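Local coordinates for coat protein (Leviviridae sp., PDB 6YFR) that forms the shell of a single-stranded RNA bacteriophage, assembling into virus-like particles, and in the virion probably encloses the genome, at residues A106-R109 against N110-L113; R93-D96 against V97-M101. All coordinates share one frame; numbering follows the deposited sequence.

In the fold
From the N terminus the chain first runs through an antiparallel sheet of five strands laid side by side in sequence order, ending with strand 70-82. Two helices follow, 90-107 and 109-114. Contact 2, residues 93-101, lies within the first of them; contact 1, residues 106-113, spans the break at Arg108 and the first turn of the second. The two stand in series, neither enclosing the other, with centres about 18 Å apart, and each closes only a helical turn. Both meet the second subunit, and they meet each other's counterparts there: Asp99 of contact 2 pairs with Arg109 of the other copy, joining the helical arms of two coat proteins.

Contact 1. Residues A106-R109 against N110-L113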
loop_
_atom_site.group_PDB
_atom_site.type_symbol
_atom_site.label_atom_id
_atom_site.label_comp_id
_atom_site.label_asym_id
_atom_site.label_seq_id
_atom_site.Cartn_x
_atom_site.Cartn_y
_atom_site.Cartn_z
ATOM N N ALA A 106 25.313 -79.439 -2.485
ATOM C CA ALA A 106 26.248 -80.497 -2.107
ATOM C C ALA A 106 27.688 -80.081 -2.380
ATOM O O ALA A 106 28.565 -80.246 -1.526
ATOM C CB ALA A 106 25.909 -81.786 -2.854
ATOM N N LYS A 107 27.937 -79.515 -3.561
ATOM C CA LYS A 107 29.286 -79.225 -4.034
ATOM C C LYS A 107 29.981 -78.183 -3.166
ATOM O O LYS A 107 31.185 -78.290 -2.905
ATOM C CB LYS A 107 29.201 -78.752 -5.484
ATOM C CG LYS A 107 30.478 -78.216 -6.088
ATOM C CD LYS A 107 30.184 -77.611 -7.459
ATOM C CE LYS A 107 31.460 -77.313 -8.228
ATOM N NZ LYS A 107 31.202 -76.687 -9.550
ATOM N N ARG A 108 29.242 -77.177 -2.705
ATOM C CA ARG A 108 29.812 -76.045 -1.988
ATOM C C ARG A 108 29.377 -76.001 -0.526
ATOM O O ARG A 108 29.259 -74.920 0.051
ATOM C CB ARG A 108 29.427 -74.740 -2.684
ATOM C CG ARG A 108 29.705 -74.719 -4.177
ATOM C CD ARG A 108 31.198 -74.731 -4.440
ATOM N NE ARG A 108 31.866 -73.632 -3.750
ATOM C CZ ARG A 108 33.160 -73.625 -3.445
ATOM N NH1 ARG A 108 33.923 -74.663 -3.765
ATOM N NH2 ARG A 108 33.690 -72.584 -2.814
ATOM N N ARG A 109 29.128 -77.163 0.082
ATOM C CA ARG A 109 28.595 -77.187 1.443
ATOM C C ARG A 109 29.542 -76.510 2.430
ATOM O O ARG A 109 29.118 -75.684 3.249
ATOM C CB ARG A 109 28.313 -78.628 1.868
ATOM C CG ARG A 109 28.064 -78.780 3.350
ATOM C CD ARG A 109 27.316 -80.062 3.650
ATOM N NE ARG A 109 26.559 -79.946 4.891
ATOM C CZ ARG A 109 25.599 -80.784 5.262
ATOM N NH1 ARG A 109 25.278 -81.810 4.488
ATOM N NH2 ARG A 109 24.966 -80.596 6.412
ATOM N N ASN A 110 30.830 -76.852 2.377
ATOM C CA ASN A 110 31.778 -76.257 3.313
ATOM C C ASN A 110 31.891 -74.755 3.099
ATOM O O ASN A 110 31.908 -73.983 4.067
ATOM C CB ASN A 110 33.149 -76.914 3.170
ATOM C CG ASN A 110 33.107 -78.408 3.403
ATOM O OD1 ASN A 110 32.238 -78.911 4.115
ATOM N ND2 ASN A 110 34.039 -79.130 2.791
ATOM N N SER A 111 31.969 -74.320 1.839
ATOM C CA SER A 111 32.058 -72.892 1.552
ATOM C C SER A 111 30.827 -72.153 2.064
ATOM O O SER A 111 30.940 -71.076 2.663
ATOM C CB SER A 111 32.229 -72.675 0.050
ATOM O OG SER A 111 32.397 -71.303 -0.247
ATOM N N ILE A 112 29.642 -72.727 1.841
ATOM C CA ILE A 112 28.398 -72.103 2.287
ATOM C C ILE A 112 28.364 -72.006 3.805
ATOM O O ILE A 112 27.957 -70.980 4.371
ATOM C CB ILE A 112 27.187 -72.885 1.742
ATOM C CG1 ILE A 112 27.072 -72.690 0.230
ATOM C CG2 ILE A 112 25.909 -72.456 2.436
ATOM C CD1 ILE A 112 26.002 -73.541 -0.403
ATOM N N LEU A 113 28.790 -73.069 4.492
ATOM C CA LEU A 113 28.709 -73.091 5.947
ATOM C C LEU A 113 29.786 -72.239 6.602
ATOM O O LEU A 113 29.603 -71.795 7.741
ATOM C CB LEU A 113 28.806 -74.528 6.466
ATOM C CG LEU A 113 27.611 -75.438 6.173
ATOM C CD1 LEU A 113 27.888 -76.833 6.688
ATOM C CD2 LEU A 113 26.352 -74.878 6.800
#
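Arg108 and Arg109 meet Ser111, Ile112 and Leu113 in a local helix-start contact, at the break between helices 90-107 and 109-114. Arg108 leaves helical geometry and takes the N-cap position of the second helix. Its carbonyl O receives Ile112 N at 2.9 Å, and Arg109 O likewise receives Leu113 N at 2.9 Å. CG1 of Ile112 lies beside the first of these carbonyls. The Arg108 chain is bent at chi2 and chi3 (-68° and -55°), which brings its guanidinium back beside Ser111, with Arg108 NH2 3.1 Å from Ser111 OG. Arg109 does the reverse: it runs extended beside Leu113, whose CD1 lies 3.8 Å from Arg109 NE, at the edge of the guanidinium and in its plane. Arg108 forms a salt bridge with Asp121, and Ser111 OG bonds to Asn116 O and to Gln37 NE2 of the second subunit. Both arginines thus bind across the subunit interface: buried Arg108 holds Asp121 of its own C-terminal tail and, through NE, Gln37 of the second subunit, while Arg109 carries its charge along a leucine flank to Asp99 of that subunit.

Contact 2. Residues R93-D96 against V97-M101; sequences RTVD and VLDTM
Val97 opens the second half of this helical stretch by giving its backbone N to Arg93 O at 2.8 Å, while its side chain packs on Cys75 of the second subunit. Leu98 N continues the i to i+4 helical bonding to Thr94 O. The side chains of Leu98 and Met101 touch Phe77 of strand 70-82 in their own chain, and Met101 also meets Ile52 of the second subunit, so the helix lies between the two copies. Asp99 N bonds to Val95 O at 2.9 Å. The Asp99 and Val95 side chains lie side by side and point the same way: CG of Asp99 sits beside its backbone N (chi1 -69°), which keeps the carboxylate alongside Val95, with Asp99 OD2 3.5 Å from Val95 CG1. There OD1 forms a salt bridge with Arg109 of the second subunit and OD2 takes a hydrogen bond from that subunit's Ala1 N. Thr100 grips Asp96 O twice, through its backbone N at 2.9 Å and through its hydroxyl OG1 at 2.7 Å. The two donors arrive from opposite faces of the carbonyl plane, the hydroxyl standing 35° out of it. OG1 also accepts from Leu3 N of the second subunit, which fixes its rotation further. One turn back, Asp96 OD2 is held by Arg93 NE at 2.8 Å in a salt bridge, met on its anti side, with a weak second bond from NH2. The carboxylates of Asp96 and Asp99, 4.7 Å apart between Asp96 OD1 and Asp99 OD2, share Ala1 N of the second subunit, and their like charges are probably offset by it and by the two arginines.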
loop_
_atom_site.group_PDB
_atom_site.type_symbol
_atom_site.label_atom_id
_atom_site.label_comp_id
_atom_site.label_asym_id
_atom_site.label_seq_id
_atom_site.Cartn_x
_atom_site.Cartn_y
_atom_site.Cartn_z
ATOM N N ARG A 93 13.559 -77.804 -18.074
ATOM C CA ARG A 93 14.621 -76.891 -17.673
ATOM C C ARG A 93 14.454 -76.415 -16.236
ATOM O O ARG A 93 15.456 -76.218 -15.546
ATOM C CB ARG A 93 14.690 -75.704 -18.635
ATOM C CG ARG A 93 15.129 -76.069 -20.058
ATOM C CD ARG A 93 16.487 -76.772 -20.102
ATOM N NE ARG A 93 16.383 -78.221 -19.937
ATOM C CZ ARG A 93 16.133 -79.070 -20.927
ATOM N NH1 ARG A 93 15.961 -78.617 -22.164
ATOM N NH2 ARG A 93 16.051 -80.371 -20.681
ATOM N N THR A 94 13.218 -76.235 -15.759
ATOM C CA THR A 94 13.019 -75.948 -14.341
ATOM C C THR A 94 13.489 -77.117 -13.486
ATOM O O THR A 94 14.105 -76.919 -12.429
ATOM C CB THR A 94 11.547 -75.636 -14.059
ATOM O OG1 THR A 94 10.720 -76.647 -14.649
ATOM C CG2 THR A 94 11.158 -74.276 -14.624
ATOM N N VAL A 95 13.216 -78.344 -13.937
ATOM C CA VAL A 95 13.732 -79.520 -13.236
ATOM C C VAL A 95 15.256 -79.488 -13.204
ATOM O O VAL A 95 15.881 -79.727 -12.161
ATOM C CB VAL A 95 13.209 -80.810 -13.889
ATOM C CG1 VAL A 95 13.998 -82.008 -13.390
ATOM C CG2 VAL A 95 11.731 -80.988 -13.595
ATOM N N ASP A 96 15.872 -79.187 -14.350
ATOM C CA ASP A 96 17.330 -79.128 -14.417
ATOM C C ASP A 96 17.882 -78.049 -13.494
ATOM O O ASP A 96 18.922 -78.240 -12.857
ATOM C CB ASP A 96 17.782 -78.886 -15.859
ATOM C CG ASP A 96 17.487 -80.062 -16.769
ATOM O OD1 ASP A 96 17.289 -81.181 -16.244
ATOM O OD2 ASP A 96 17.458 -79.870 -18.007
ATOM N N VAL A 97 17.191 -76.912 -13.405
ATOM C CA VAL A 97 17.641 -75.822 -12.545
ATOM C C VAL A 97 17.577 -76.237 -11.081
ATOM O O VAL A 97 18.512 -75.993 -10.306
ATOM C CB VAL A 97 16.806 -74.556 -12.818
ATOM C CG1 VAL A 97 17.005 -73.546 -11.723
ATOM C CG2 VAL A 97 17.189 -73.956 -14.157
ATOM N N LEU A 98 16.473 -76.874 -10.677
ATOM C CA LEU A 98 16.362 -77.354 -9.301
ATOM C C LEU A 98 17.449 -78.376 -8.984
ATOM O O LEU A 98 18.044 -78.354 -7.894
ATOM C CB LEU A 98 14.974 -77.951 -9.071
ATOM C CG LEU A 98 14.721 -78.623 -7.721
ATOM C CD1 LEU A 98 15.007 -77.653 -6.594
ATOM C CD2 LEU A 98 13.286 -79.136 -7.644
ATOM N N ASP A 99 17.730 -79.275 -9.931
ATOM C CA ASP A 99 18.773 -80.270 -9.709
ATOM C C ASP A 99 20.145 -79.616 -9.617
ATOM O O ASP A 99 20.987 -80.042 -8.820
ATOM C CB ASP A 99 18.740 -81.321 -10.817
ATOM C CG ASP A 99 17.513 -82.204 -10.740
ATOM O OD1 ASP A 99 16.986 -82.384 -9.620
ATOM O OD2 ASP A 99 17.072 -82.714 -11.792
ATOM N N THR A 100 20.387 -78.575 -10.420
ATOM C CA THR A 100 21.641 -77.839 -10.320
ATOM C C THR A 100 21.766 -77.166 -8.960
ATOM O O THR A 100 22.852 -77.130 -8.370
ATOM C CB THR A 100 21.730 -76.802 -11.438
ATOM O OG1 THR A 100 21.493 -77.437 -12.701
ATOM C CG2 THR A 100 23.106 -76.156 -11.452
ATOM N N MET A 101 20.655 -76.637 -8.445
ATOM C CA MET A 101 20.650 -76.041 -7.111
ATOM C C MET A 101 21.054 -77.062 -6.054
ATOM O O MET A 101 21.915 -76.793 -5.204
ATOM C CB MET A 101 19.262 -75.474 -6.809
ATOM C CG MET A 101 19.141 -74.786 -5.467
ATOM S SD MET A 101 20.131 -73.284 -5.404
ATOM C CE MET A 101 21.375 -73.807 -4.254
#